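Local coordinates for protein prolyl endopeptidase (Myxococcus xanthus, PDB 2BKL) that probably cleaves oligopeptides after proline, and less readily after alanine, as a serine peptidase of the prolyl oligopeptidase family, at residues A481-G486 with Q503-D508. Numbering follows the deposited sequence.
Sequences ANLRGG and QNVFDD
Arg484 binds the buried carboxylate of Asp508 with its backbone and its side chain at once. Asp508 OD2 takes two bonds: its anti lone pair accepts Arg484 N at 3.1 Å, its syn lone pair Arg484 NE at 3.0 Å. Arg484 NH2 reaches Asp508 OD1 at 2.8 Å, completing a side-on salt bridge with the two planes nearly coplanar (18°). A bend at chi3 (-73°) brings the NE/NH2 edge of the guanidinium alongside the carboxylate. Asn504 CB sits over the centre of one guanidinium face, and its amide, offset toward NH1, lies parallel to it, the planes 2° apart; Asn504 ND2 bonds to Ala496 O. An alanine in place of Arg484 would probably leave the Asp508 carboxylate without its charged partner and the Asn504 amide without the group it stacks on. Leu483 CD2 meets Asp508 CB (3.5 Å), and Leu483 CD1 meets Val505 CG1 (3.9 Å). Val505 CG2 lies 3.3 Å from Arg484 O, in the type II beta turn from Leu483 to Gly486. Ser424 OG also hydrogen-bonds Asp508 OD1, and Asp426 forms a second salt bridge with Arg484 NH1. The contact joins the loop after strand 477-481 to the start of helix 503-518 in the alpha/beta-hydrolase domain, with strand 415-423 and helix 534-545 touching Leu483.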
# COMPACT_ATOMS: atom_id res chain seq x y z
N ALA A 481 7.83 1.16 13.58
CA ALA A 481 9.14 1.75 13.30
C ALA A 481 9.18 2.36 11.92
O ALA A 481 8.71 1.73 10.95
CB ALA A 481 10.22 0.72 13.47
N ASN A 482 9.78 3.54 11.79
CA ASN A 482 9.92 4.25 10.52
C ASN A 482 11.28 3.92 9.91
O ASN A 482 12.16 4.78 9.74
CB ASN A 482 9.76 5.76 10.73
CG ASN A 482 8.39 6.14 11.20
OD1 ASN A 482 8.19 6.39 12.38
ND2 ASN A 482 7.45 6.20 10.28
N LEU A 483 11.41 2.67 9.54
CA LEU A 483 12.64 2.10 9.03
C LEU A 483 13.09 2.79 7.74
O LEU A 483 12.27 3.32 6.97
CB LEU A 483 12.45 0.64 8.72
CG LEU A 483 11.86 -0.24 9.79
CD1 LEU A 483 11.59 -1.67 9.23
CD2 LEU A 483 12.78 -0.30 10.98
N ARG A 484 14.40 2.80 7.51
CA ARG A 484 14.92 3.20 6.20
C ARG A 484 14.29 2.32 5.10
O ARG A 484 13.68 1.26 5.39
CB ARG A 484 16.44 3.14 6.17
CG ARG A 484 17.09 4.33 6.86
CD ARG A 484 18.61 4.27 6.95
NE ARG A 484 19.02 3.27 7.93
CZ ARG A 484 20.28 3.00 8.18
NH1 ARG A 484 21.24 3.62 7.52
NH2 ARG A 484 20.58 2.06 9.06
N GLY A 485 14.38 2.79 3.87
CA GLY A 485 13.63 2.24 2.78
C GLY A 485 12.29 2.90 2.60
O GLY A 485 11.78 2.95 1.49
N GLY A 486 11.69 3.40 3.68
CA GLY A 486 10.56 4.28 3.59
C GLY A 486 10.94 5.65 3.08
O GLY A 486 12.09 5.93 2.75
N GLN A 503 19.92 -4.44 3.68
CA GLN A 503 20.22 -4.94 5.00
C GLN A 503 20.05 -3.85 6.06
O GLN A 503 19.77 -4.15 7.22
CB GLN A 503 21.62 -5.55 5.08
CG GLN A 503 22.02 -6.13 6.42
CD GLN A 503 21.11 -7.23 6.89
OE1 GLN A 503 20.76 -8.10 6.08
NE2 GLN A 503 20.81 -7.27 8.19
N ASN A 504 20.25 -2.58 5.70
CA ASN A 504 20.02 -1.51 6.68
C ASN A 504 18.60 -1.51 7.24
O ASN A 504 18.38 -1.16 8.39
CB ASN A 504 20.26 -0.15 6.05
CG ASN A 504 21.72 0.16 5.76
OD1 ASN A 504 22.65 -0.41 6.34
ND2 ASN A 504 21.94 1.10 4.85
N VAL A 505 17.61 -1.90 6.44
CA VAL A 505 16.23 -1.93 6.87
C VAL A 505 16.10 -2.96 7.99
O VAL A 505 15.47 -2.71 9.02
CB VAL A 505 15.31 -2.36 5.72
CG1 VAL A 505 13.88 -2.41 6.16
CG2 VAL A 505 15.46 -1.40 4.56
N PHE A 506 16.68 -4.13 7.77
CA PHE A 506 16.63 -5.20 8.73
C PHE A 506 17.39 -4.83 9.99
O PHE A 506 16.88 -5.05 11.10
CB PHE A 506 17.14 -6.52 8.12
CG PHE A 506 16.54 -6.85 6.75
CD1 PHE A 506 15.24 -6.54 6.45
CD2 PHE A 506 17.32 -7.47 5.78
CE1 PHE A 506 14.71 -6.86 5.22
CE2 PHE A 506 16.78 -7.78 4.52
CZ PHE A 506 15.48 -7.48 4.26
N ASP A 507 18.54 -4.18 9.82
CA ASP A 507 19.28 -3.69 10.99
C ASP A 507 18.49 -2.66 11.80
O ASP A 507 18.47 -2.70 13.03
CB ASP A 507 20.62 -3.14 10.58
CG ASP A 507 21.57 -4.18 10.06
OD1 ASP A 507 21.40 -5.39 10.33
OD2 ASP A 507 22.52 -3.81 9.37
N ASP A 508 17.79 -1.75 11.13
CA ASP A 508 16.92 -0.81 11.81
C ASP A 508 15.84 -1.54 12.59
O ASP A 508 15.49 -1.12 13.68
CB ASP A 508 16.26 0.16 10.83
CG ASP A 508 17.21 1.12 10.18
OD1 ASP A 508 18.41 1.23 10.56
OD2 ASP A 508 16.80 1.80 9.21